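Protein CT_858 (Chlamydia trachomatis, PDB 3DPM) probably acts as a serine-type endopeptidase, pairing a PDZ-like domain with a peptidase domain of family S41. Local coordinates at residues R165-I170 with E179-W184; K365-L370 with I431-P436; G294-P299 with L334-T339; S83-Y88 with D102-S107. All coordinates share one frame; numbering follows the deposited sequence.

The four contacts fall into two pairs. Interactions 1 and 4 belong to the PDZ-like region, and their centres are 12 Å apart. They meet in one antiparallel sheet, where strands 83-92 and 177-187 are neighbours: the indole atom CE3 of Trp184 (interaction 1) lies 3.5 Å from CB of Ala84 (interaction 4). Interactions 2 and 3 belong to the S41 peptidase region; their centres are 33 Å apart and they do not touch. A bound lactacystin lies nearer interaction 2, about 5 Å from the side chain of His366, against about 10 Å from that of Gln338 in interaction 3. Interactions 1 and 2, centres 50 Å apart, sit on opposite sides of the chain's centre.

Interaction 1 (R165-I170 with E179-W184); sequences RTTLKI and EVRVKW
The backbone N of Val180 gives its hydrogen to Leu168 O at 2.7 Å, almost straight at 172°, and Leu168 N returns a bond to Val180 O. Together with the reciprocal pair between Thr166 and Val182, this makes the antiparallel ladder of the beta hairpin 165-171/177-187 in the PDZ-like domain. In the non-hydrogen-bonded pairs between these rungs, the CA of Arg181 turns its hydrogen to Thr166 O, and that of Thr167 does the same to Val180 O.

The two faces of the ladder differ in chemistry. Arg165, Thr167, Lys169, Glu179, Arg181 and Lys183 share one face, where long charged chains can reach water. Here Glu179 is divided between two cations: OE2 faces Lys169 NZ at 3.2 Å in a salt bridge whose hydrogen bond is weak, and OE1 is met on its anti side by Arg181 NH1 at 3.3 Å. The lysine leaves its backbone with CG anti to N (chi1 -176°) and then bends at its last two torsions, which brings the ammonium back across to the glutamate.

The other face, of Thr166, Leu168, Val180 and Val182, suits compact branched residues. From beyond these pairs Ile170 reaches in, CD1 touching Val180 CG2 at 4.0 Å, while Leu86 and Tyr88 of strand 83-92 pack on Thr166 and Val182. Thr166 spends its hydroxyl on a weak bond to Asp120 and turns its methyl to the partner strand. That methyl, CG2, lies alongside Val182 CG2 at 3.2 Å, unusually tight for two methyls and perhaps partly coordinate error, with Trp184 NE1 obliquely beside it at 3.8 Å.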
# COMPACT_ATOMS: atom_id res chain seq x y z
N ARG A 165 35.27 -16.46 -8.49
CA ARG A 165 36.38 -15.53 -8.38
C ARG A 165 36.43 -14.57 -9.56
O ARG A 165 35.84 -14.83 -10.61
CB ARG A 165 37.70 -16.30 -8.29
CG ARG A 165 37.99 -16.84 -6.90
CD ARG A 165 39.41 -17.37 -6.80
NE ARG A 165 39.52 -18.76 -7.27
CZ ARG A 165 40.40 -19.19 -8.17
NH1 ARG A 165 41.26 -18.34 -8.72
NH2 ARG A 165 40.41 -20.47 -8.51
N THR A 166 37.11 -13.45 -9.37
CA THR A 166 37.27 -12.47 -10.45
C THR A 166 38.60 -11.77 -10.22
O THR A 166 39.18 -11.90 -9.16
CB THR A 166 36.11 -11.43 -10.49
OG1 THR A 166 36.33 -10.53 -11.58
CG2 THR A 166 36.02 -10.65 -9.19
N THR A 167 39.08 -11.05 -11.22
CA THR A 167 40.37 -10.38 -11.09
C THR A 167 40.28 -8.87 -11.17
O THR A 167 39.79 -8.32 -12.15
CB THR A 167 41.36 -10.84 -12.17
OG1 THR A 167 41.54 -12.26 -12.07
CG2 THR A 167 42.71 -10.17 -11.98
N LEU A 168 40.76 -8.20 -10.13
CA LEU A 168 40.80 -6.74 -10.14
C LEU A 168 42.27 -6.36 -10.38
O LEU A 168 43.16 -6.80 -9.64
CB LEU A 168 40.33 -6.17 -8.79
CG LEU A 168 38.89 -6.46 -8.35
CD1 LEU A 168 38.66 -5.88 -6.95
CD2 LEU A 168 37.90 -5.89 -9.35
N LYS A 169 42.54 -5.58 -11.42
CA LYS A 169 43.90 -5.15 -11.66
C LYS A 169 44.02 -3.74 -11.10
O LYS A 169 43.25 -2.86 -11.48
CB LYS A 169 44.24 -5.12 -13.16
CG LYS A 169 45.69 -4.76 -13.42
CD LYS A 169 45.96 -4.43 -14.88
CE LYS A 169 45.95 -5.67 -15.75
NZ LYS A 169 46.98 -6.62 -15.26
N ILE A 170 44.96 -3.53 -10.19
CA ILE A 170 45.15 -2.22 -9.59
C ILE A 170 46.58 -1.73 -9.74
O ILE A 170 47.47 -2.47 -10.15
CB ILE A 170 44.78 -2.22 -8.07
CG1 ILE A 170 46.01 -2.51 -7.21
CG2 ILE A 170 43.71 -3.28 -7.80
CD1 ILE A 170 46.53 -3.90 -7.32
N GLU A 179 47.56 -7.94 -10.07
CA GLU A 179 46.28 -8.55 -10.41
C GLU A 179 45.83 -9.24 -9.14
O GLU A 179 46.53 -10.12 -8.63
CB GLU A 179 46.45 -9.59 -11.52
CG GLU A 179 46.43 -9.02 -12.92
CD GLU A 179 46.78 -10.05 -13.99
OE1 GLU A 179 46.19 -11.15 -13.99
OE2 GLU A 179 47.65 -9.74 -14.85
N VAL A 180 44.69 -8.83 -8.61
CA VAL A 180 44.21 -9.41 -7.36
C VAL A 180 43.01 -10.30 -7.56
O VAL A 180 41.99 -9.87 -8.06
CB VAL A 180 43.86 -8.31 -6.35
CG1 VAL A 180 43.35 -8.93 -5.05
CG2 VAL A 180 45.08 -7.45 -6.07
N ARG A 181 43.13 -11.57 -7.18
CA ARG A 181 42.01 -12.48 -7.32
C ARG A 181 41.09 -12.29 -6.12
O ARG A 181 41.56 -12.25 -4.99
CB ARG A 181 42.49 -13.94 -7.40
CG ARG A 181 42.29 -14.60 -8.77
CD ARG A 181 43.27 -14.07 -9.80
NE ARG A 181 42.89 -14.44 -11.17
CZ ARG A 181 43.60 -14.13 -12.25
NH1 ARG A 181 44.73 -13.44 -12.14
NH2 ARG A 181 43.17 -14.49 -13.46
N VAL A 182 39.80 -12.11 -6.36
CA VAL A 182 38.84 -11.93 -5.28
C VAL A 182 37.65 -12.84 -5.52
O VAL A 182 37.54 -13.46 -6.58
CB VAL A 182 38.33 -10.47 -5.18
CG1 VAL A 182 39.49 -9.54 -4.87
CG2 VAL A 182 37.66 -10.07 -6.46
N LYS A 183 36.75 -12.92 -4.55
CA LYS A 183 35.59 -13.78 -4.67
C LYS A 183 34.32 -13.02 -4.35
O LYS A 183 34.26 -12.26 -3.39
CB LYS A 183 35.72 -14.97 -3.73
CG LYS A 183 34.84 -16.14 -4.11
CD LYS A 183 35.23 -17.37 -3.31
CE LYS A 183 34.70 -18.64 -3.95
NZ LYS A 183 35.23 -19.84 -3.24
N TRP A 184 33.30 -13.20 -5.17
CA TRP A 184 32.04 -12.52 -4.94
C TRP A 184 31.31 -13.07 -3.72
O TRP A 184 31.20 -14.29 -3.56
CB TRP A 184 31.11 -12.66 -6.15
CG TRP A 184 31.47 -11.85 -7.34
CD1 TRP A 184 32.16 -12.27 -8.44
CD2 TRP A 184 31.11 -10.48 -7.58
NE1 TRP A 184 32.26 -11.24 -9.35
CE2 TRP A 184 31.63 -10.13 -8.85
CE3 TRP A 184 30.41 -9.52 -6.84
CZ2 TRP A 184 31.46 -8.86 -9.40
CZ3 TRP A 184 30.25 -8.25 -7.39
CH2 TRP A 184 30.77 -7.93 -8.65

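Interaction 2 (K365-L370 with I431-P436); sequences KHRMIL and IELSTP
Arg367 turns the edge of its guanidinium to the carbonyls of the 431-436 loop, and the packing is tight here. Its NE donates to Ser434 O, which lies in the guanidinium plane; the 2.5 Å between them is shorter than expected, its exact value doubtful. NH2 reaches Leu433 O at 2.9 Å from a slightly tilted position. Leu433 CG sits over one face of the same group, 3.5 Å above the plane, so an apolar branch backs the cation while two carbonyls take its hydrogens. Successive bends at chi2 and chi3 (-85° and -54°) fold the arginine chain along the loop, bringing CD alongside Pro436 CD. NH2 also bonds Gln205 O of the second subunit, which ties this group to the dimer interface.

Ser434 is the other joint. Small enough to lie between the two segments, it accepts from Met368 N with OG at 2.9 Å and donates to Thr435 O, while its own N bonds Met368 O. Thus a loop with no regular strand of its own lines up beside strand 361-368, a member of an antiparallel sheet in the S41 peptidase region, and Leu370 N extends the pairing to Ile431 O. His366 turns away from the loop, its ND1 bonded to Ser515 OG.

The Lys365 end is looser. CB of Lys365 meets Pro436 CB at 3.5 Å, but the flexible chain then leads away to a long, weak ion pair with Glu443. At the other end Glu432, partly exposed, turns away from segment 365-370 and is held instead by a salt bridge to Arg504 of the second subunit.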
# COMPACT_ATOMS: atom_id res chain seq x y z
N LYS A 365 7.28 24.43 -10.43
CA LYS A 365 5.96 23.84 -10.57
C LYS A 365 6.03 22.52 -11.33
O LYS A 365 7.06 22.18 -11.92
CB LYS A 365 5.02 24.80 -11.31
CG LYS A 365 4.73 26.10 -10.57
CD LYS A 365 3.65 26.88 -11.31
CE LYS A 365 3.29 28.19 -10.61
NZ LYS A 365 4.43 29.15 -10.60
N HIS A 366 4.92 21.79 -11.33
CA HIS A 366 4.86 20.49 -11.98
C HIS A 366 3.75 20.34 -13.02
O HIS A 366 2.61 20.71 -12.76
CB HIS A 366 4.66 19.42 -10.90
CG HIS A 366 5.85 19.21 -10.02
ND1 HIS A 366 6.60 18.06 -10.04
CD2 HIS A 366 6.40 20.01 -9.07
CE1 HIS A 366 7.57 18.15 -9.15
NE2 HIS A 366 7.47 19.32 -8.55
N ARG A 367 4.10 19.81 -14.20
CA ARG A 367 3.12 19.53 -15.26
C ARG A 367 2.72 18.09 -14.92
O ARG A 367 3.56 17.18 -14.95
CB ARG A 367 3.77 19.53 -16.66
CG ARG A 367 4.54 20.79 -17.10
CD ARG A 367 3.66 21.88 -17.69
NE ARG A 367 2.81 21.42 -18.80
CZ ARG A 367 3.19 21.28 -20.06
NH1 ARG A 367 4.44 21.55 -20.43
NH2 ARG A 367 2.32 20.89 -20.98
N MET A 368 1.46 17.87 -14.59
CA MET A 368 1.02 16.54 -14.19
C MET A 368 0.14 15.82 -15.18
O MET A 368 -0.52 16.45 -16.02
CB MET A 368 0.25 16.64 -12.87
CG MET A 368 1.05 17.21 -11.71
SD MET A 368 -0.02 17.90 -10.46
CE MET A 368 -0.72 16.41 -9.70
N ILE A 369 0.14 14.49 -15.09
CA ILE A 369 -0.74 13.67 -15.91
C ILE A 369 -1.87 13.35 -14.93
O ILE A 369 -1.61 12.86 -13.83
CB ILE A 369 -0.09 12.35 -16.36
CG1 ILE A 369 0.85 12.58 -17.54
CG2 ILE A 369 -1.18 11.39 -16.85
CD1 ILE A 369 1.58 13.92 -17.51
N LEU A 370 -3.11 13.63 -15.32
CA LEU A 370 -4.22 13.39 -14.41
C LEU A 370 -5.19 12.27 -14.76
O LEU A 370 -5.50 12.05 -15.93
CB LEU A 370 -5.01 14.70 -14.23
CG LEU A 370 -4.20 15.95 -13.83
CD1 LEU A 370 -5.10 17.16 -13.86
CD2 LEU A 370 -3.60 15.79 -12.45
N ILE A 431 -5.31 17.25 -19.11
CA ILE A 431 -4.93 16.13 -18.27
C ILE A 431 -3.81 15.24 -18.79
O ILE A 431 -3.37 14.33 -18.09
CB ILE A 431 -6.16 15.29 -18.01
CG1 ILE A 431 -6.65 14.66 -19.32
CG2 ILE A 431 -7.27 16.19 -17.44
CD1 ILE A 431 -7.91 13.78 -19.16
N GLU A 432 -3.35 15.49 -20.01
CA GLU A 432 -2.27 14.70 -20.57
C GLU A 432 -0.96 15.23 -20.01
O GLU A 432 -0.07 14.46 -19.64
CB GLU A 432 -2.29 14.79 -22.10
CG GLU A 432 -3.49 14.08 -22.73
CD GLU A 432 -3.53 12.59 -22.39
OE1 GLU A 432 -4.55 11.92 -22.69
OE2 GLU A 432 -2.55 12.08 -21.82
N LEU A 433 -0.84 16.55 -19.94
CA LEU A 433 0.33 17.20 -19.37
C LEU A 433 -0.13 18.60 -18.99
O LEU A 433 0.07 19.57 -19.71
CB LEU A 433 1.47 17.25 -20.39
CG LEU A 433 2.89 17.55 -19.88
CD1 LEU A 433 3.25 16.64 -18.73
CD2 LEU A 433 3.87 17.35 -21.02
N SER A 434 -0.79 18.68 -17.84
CA SER A 434 -1.35 19.92 -17.34
C SER A 434 -0.40 21.11 -17.31
O SER A 434 0.82 20.96 -17.34
CB SER A 434 -1.88 19.71 -15.93
OG SER A 434 -0.78 19.62 -15.03
N THR A 435 -0.99 22.30 -17.25
CA THR A 435 -0.23 23.53 -17.15
C THR A 435 0.53 23.37 -15.83
O THR A 435 0.13 22.59 -14.98
CB THR A 435 -1.18 24.74 -17.04
OG1 THR A 435 -0.43 25.93 -16.83
CG2 THR A 435 -2.13 24.56 -15.87
N PRO A 436 1.64 24.09 -15.65
CA PRO A 436 2.34 23.91 -14.37
C PRO A 436 1.54 24.24 -13.11
O PRO A 436 0.78 25.22 -13.06
CB PRO A 436 3.60 24.78 -14.53
CG PRO A 436 3.30 25.66 -15.70
CD PRO A 436 2.47 24.83 -16.61

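Interaction 3 (G294-P299 with L334-T339); sequences GFLRIP and LIIDQT
A beta-alpha-beta crossover, strand 290-297, helix 316-330, strand 333-337, brings these two segments together as parallel neighbours in the mixed sheet of the S41 peptidase region. The backbone bonds alternate across it: Gly294 O takes Ile335 N, Leu296 N reaches Ile335 O, and Leu296 O receives Asp337 N at 2.6 Å.

At the C-terminal ends of the strands the contact turns polar. Arg297, extended from CG to NE, grips Thr339 O end-on with NH1 at 3.0 Å and NH2 at 2.9 Å, the oxygen lying in the guanidinium plane. NH1 also forms a salt bridge with Asp337 OD1 at 3.1 Å, and NE is held by Ser257 O, so the group is fixed in rotation. Asp337 spends its other oxygen on its own segment: OD2 takes Thr339 OG1 through the syn lone pair at 2.8 Å and Thr339 N from above the carboxylate plane, an Asx turn. With the arginine beside it, this buried carboxylate is probably kept ionised. On the same face the Phe295 ring lies alongside Asp337, CZ 3.3 Å from CB, and its CD1 touches Ile335 CG2 at 3.6 Å.

The opposite face is aliphatic and is covered by helices. Ile336 CG2 touches both Leu296 CD1 and Ile298 CG1; Phe320 of helix 316-330 covers Leu296 and Ile298, Phe472 of helix 468-478 covers Ile336, and strand 457-461 runs next to strand 333-337.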
# COMPACT_ATOMS: atom_id res chain seq x y z
N GLY A 294 30.44 28.38 9.21
CA GLY A 294 29.78 27.16 9.64
C GLY A 294 29.72 26.12 8.52
O GLY A 294 29.83 26.45 7.34
N PHE A 295 29.58 24.86 8.91
CA PHE A 295 29.49 23.77 7.95
C PHE A 295 28.37 22.84 8.36
O PHE A 295 28.34 22.33 9.49
CB PHE A 295 30.79 22.98 7.87
CG PHE A 295 30.71 21.78 6.97
CD1 PHE A 295 31.03 21.89 5.62
CD2 PHE A 295 30.28 20.56 7.46
CE1 PHE A 295 30.92 20.79 4.77
CE2 PHE A 295 30.16 19.45 6.62
CZ PHE A 295 30.48 19.56 5.27
N LEU A 296 27.45 22.60 7.44
CA LEU A 296 26.30 21.77 7.72
C LEU A 296 26.08 20.77 6.60
O LEU A 296 26.22 21.10 5.42
CB LEU A 296 25.09 22.69 7.89
CG LEU A 296 23.66 22.19 8.03
CD1 LEU A 296 23.15 21.75 6.66
CD2 LEU A 296 23.60 21.06 9.06
N ARG A 297 25.76 19.54 6.96
CA ARG A 297 25.50 18.55 5.94
C ARG A 297 24.05 18.10 5.97
O ARG A 297 23.56 17.68 7.01
CB ARG A 297 26.41 17.31 6.09
CG ARG A 297 26.11 16.27 5.00
CD ARG A 297 27.06 15.08 4.99
NE ARG A 297 26.51 14.02 4.14
CZ ARG A 297 26.30 14.12 2.83
NH1 ARG A 297 26.61 15.24 2.19
NH2 ARG A 297 25.74 13.12 2.17
N ILE A 298 23.38 18.22 4.83
CA ILE A 298 21.99 17.77 4.68
C ILE A 298 22.18 16.43 3.97
O ILE A 298 22.38 16.40 2.76
CB ILE A 298 21.15 18.71 3.77
CG1 ILE A 298 21.15 20.14 4.31
CG2 ILE A 298 19.72 18.20 3.68
CD1 ILE A 298 20.35 20.32 5.58
N PRO A 299 22.13 15.32 4.71
CA PRO A 299 22.31 13.97 4.15
C PRO A 299 21.15 13.40 3.33
O PRO A 299 21.36 12.75 2.30
CB PRO A 299 22.60 13.14 5.39
CG PRO A 299 21.67 13.76 6.40
CD PRO A 299 21.81 15.26 6.15
N LEU A 334 27.92 30.39 5.68
CA LEU A 334 27.55 29.00 5.89
C LEU A 334 27.73 28.13 4.64
O LEU A 334 27.23 28.48 3.56
CB LEU A 334 26.09 28.90 6.34
CG LEU A 334 25.68 27.73 7.25
CD1 LEU A 334 24.22 27.40 6.95
CD2 LEU A 334 26.56 26.50 7.02
N ILE A 335 28.44 27.02 4.80
CA ILE A 335 28.66 26.07 3.71
C ILE A 335 27.75 24.87 3.96
O ILE A 335 27.86 24.22 5.00
CB ILE A 335 30.13 25.53 3.66
CG1 ILE A 335 31.03 26.47 2.87
CG2 ILE A 335 30.16 24.17 2.98
CD1 ILE A 335 31.48 27.66 3.63
N ILE A 336 26.87 24.59 3.01
CA ILE A 336 25.96 23.44 3.12
C ILE A 336 26.46 22.30 2.23
O ILE A 336 26.55 22.44 1.01
CB ILE A 336 24.52 23.78 2.66
CG1 ILE A 336 24.02 25.06 3.33
CG2 ILE A 336 23.58 22.63 3.01
CD1 ILE A 336 23.92 24.98 4.82
N ASP A 337 26.81 21.17 2.84
CA ASP A 337 27.25 20.01 2.08
C ASP A 337 26.00 19.20 1.77
O ASP A 337 25.44 18.55 2.65
CB ASP A 337 28.22 19.15 2.91
CG ASP A 337 28.59 17.85 2.20
OD1 ASP A 337 29.15 16.94 2.87
OD2 ASP A 337 28.34 17.71 0.99
N GLN A 338 25.56 19.24 0.52
CA GLN A 338 24.36 18.51 0.13
C GLN A 338 24.61 17.44 -0.93
O GLN A 338 23.68 17.03 -1.63
CB GLN A 338 23.30 19.48 -0.38
CG GLN A 338 21.89 18.98 -0.16
CD GLN A 338 21.03 19.08 -1.40
OE1 GLN A 338 19.81 19.05 -1.32
NE2 GLN A 338 21.67 19.19 -2.56
N THR A 339 25.86 16.98 -1.06
CA THR A 339 26.20 15.96 -2.05
C THR A 339 25.73 14.57 -1.61
O THR A 339 25.47 14.33 -0.43
CB THR A 339 27.71 15.89 -2.25
OG1 THR A 339 28.34 15.66 -0.98
CG2 THR A 339 28.24 17.18 -2.87

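Interaction 4 (S83-Y88 with D102-S107); sequences SAYLPY and DIMTFS
One hydrogen bond joins the segments: Met104 N donates to Pro87 O at 3.0 Å, bent to 138° and arriving from above the carbonyl plane. Pro87 is also the centre of an inverse gamma turn, closed by Tyr88 N on Leu86 O; a proline, with its fixed phi, fits such a tight bend, and the turn leaves its carbonyl within bonding distance of Met104 N.

The apolar contacts gather around this bond. The proline ring meets Thr105, CG to CB 3.9 Å, and lies beside Met104, CB to CB 4.1 Å. Tyr88, with CG anti to its carbonyl carbon (chi1 -53°), brings ring atom CE2 obliquely to two methyls, Ile103 CG2 and Thr105 CG2, each at 3.9 Å. Leu168 packs on the same tyrosine from strand 165-171.

The flexible thioether of Met104 adds a van der Waals contact of methyl with hydroxyl. Bent at chi2 and chi3, it brings CE to Tyr85 OH; the modelled 3.0 Å is shorter than usual and carries little weight.

Tyr88 and Ile103 face each other as an antiparallel non-hydrogen-bonded pair, where the beta hairpin of strands 83-92 and 98-103 in the PDZ-like domain begins to splay at its open end.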
# COMPACT_ATOMS: atom_id res chain seq x y z
N SER A 83 22.03 -12.38 -5.47
CA SER A 83 22.82 -11.15 -5.44
C SER A 83 24.29 -11.45 -5.18
O SER A 83 24.65 -12.48 -4.60
CB SER A 83 22.29 -10.19 -4.36
OG SER A 83 22.74 -10.56 -3.07
N ALA A 84 25.14 -10.53 -5.62
CA ALA A 84 26.58 -10.64 -5.45
C ALA A 84 27.11 -9.28 -5.02
O ALA A 84 26.60 -8.25 -5.44
CB ALA A 84 27.24 -11.08 -6.76
N TYR A 85 28.15 -9.30 -4.21
CA TYR A 85 28.71 -8.08 -3.68
C TYR A 85 30.22 -8.22 -3.46
O TYR A 85 30.71 -9.31 -3.19
CB TYR A 85 27.98 -7.78 -2.36
CG TYR A 85 28.57 -6.69 -1.50
CD1 TYR A 85 28.37 -5.34 -1.82
CD2 TYR A 85 29.32 -7.00 -0.37
CE1 TYR A 85 28.90 -4.33 -1.01
CE2 TYR A 85 29.86 -6.00 0.44
CZ TYR A 85 29.65 -4.67 0.11
OH TYR A 85 30.19 -3.68 0.91
N LEU A 86 30.94 -7.11 -3.62
CA LEU A 86 32.39 -7.05 -3.37
C LEU A 86 32.57 -5.85 -2.44
O LEU A 86 32.09 -4.76 -2.71
CB LEU A 86 33.18 -6.88 -4.67
CG LEU A 86 33.39 -8.19 -5.44
CD1 LEU A 86 34.12 -7.93 -6.73
CD2 LEU A 86 34.18 -9.15 -4.57
N PRO A 87 33.26 -6.06 -1.30
CA PRO A 87 33.53 -5.05 -0.27
C PRO A 87 34.44 -3.87 -0.63
O PRO A 87 35.40 -3.60 0.08
CB PRO A 87 34.11 -5.89 0.86
CG PRO A 87 34.91 -6.91 0.10
CD PRO A 87 33.95 -7.33 -0.99
N TYR A 88 34.12 -3.16 -1.70
CA TYR A 88 34.95 -2.03 -2.11
C TYR A 88 34.10 -0.85 -2.57
O TYR A 88 32.97 -1.03 -3.02
CB TYR A 88 35.90 -2.44 -3.24
CG TYR A 88 36.72 -3.67 -2.91
CD1 TYR A 88 36.46 -4.90 -3.51
CD2 TYR A 88 37.73 -3.60 -1.96
CE1 TYR A 88 37.19 -6.04 -3.16
CE2 TYR A 88 38.46 -4.73 -1.60
CZ TYR A 88 38.19 -5.94 -2.20
OH TYR A 88 38.91 -7.06 -1.83
N ASP A 102 37.37 3.33 -0.08
CA ASP A 102 36.89 2.58 1.07
C ASP A 102 36.98 1.09 0.83
O ASP A 102 36.65 0.61 -0.26
CB ASP A 102 35.46 2.99 1.41
CG ASP A 102 35.18 2.89 2.88
OD1 ASP A 102 35.02 1.76 3.38
OD2 ASP A 102 35.13 3.94 3.55
N ILE A 103 37.42 0.37 1.84
CA ILE A 103 37.57 -1.08 1.76
C ILE A 103 36.92 -1.71 2.98
O ILE A 103 37.48 -1.66 4.08
CB ILE A 103 39.05 -1.46 1.68
CG1 ILE A 103 39.65 -0.91 0.38
CG2 ILE A 103 39.22 -2.96 1.76
CD1 ILE A 103 41.15 -0.99 0.31
N MET A 104 35.75 -2.30 2.79
CA MET A 104 35.03 -2.92 3.90
C MET A 104 35.51 -4.34 4.23
O MET A 104 34.72 -5.18 4.63
CB MET A 104 33.52 -2.94 3.58
CG MET A 104 32.87 -1.56 3.41
SD MET A 104 33.28 -0.69 1.86
CE MET A 104 32.03 -1.37 0.73
N THR A 105 36.80 -4.59 4.08
CA THR A 105 37.35 -5.91 4.36
C THR A 105 38.74 -5.82 5.00
O THR A 105 39.29 -4.73 5.14
CB THR A 105 37.45 -6.75 3.07
OG1 THR A 105 38.05 -8.02 3.36
CG2 THR A 105 38.30 -6.03 2.03
N PHE A 106 39.29 -6.97 5.37
CA PHE A 106 40.62 -7.05 5.98
C PHE A 106 41.69 -6.44 5.08
O PHE A 106 41.46 -6.22 3.89
CB PHE A 106 40.98 -8.51 6.26
CG PHE A 106 40.65 -9.45 5.12
CD1 PHE A 106 41.18 -9.24 3.85
CD2 PHE A 106 39.78 -10.52 5.32
CE1 PHE A 106 40.84 -10.08 2.79
CE2 PHE A 106 39.44 -11.37 4.27
CZ PHE A 106 39.97 -11.15 3.00
N SER A 107 42.86 -6.17 5.66
CA SER A 107 43.97 -5.58 4.92
C SER A 107 44.39 -6.46 3.74
O SER A 107 45.46 -7.06 3.75
CB SER A 107 45.17 -5.36 5.85
OG SER A 107 44.87 -4.45 6.89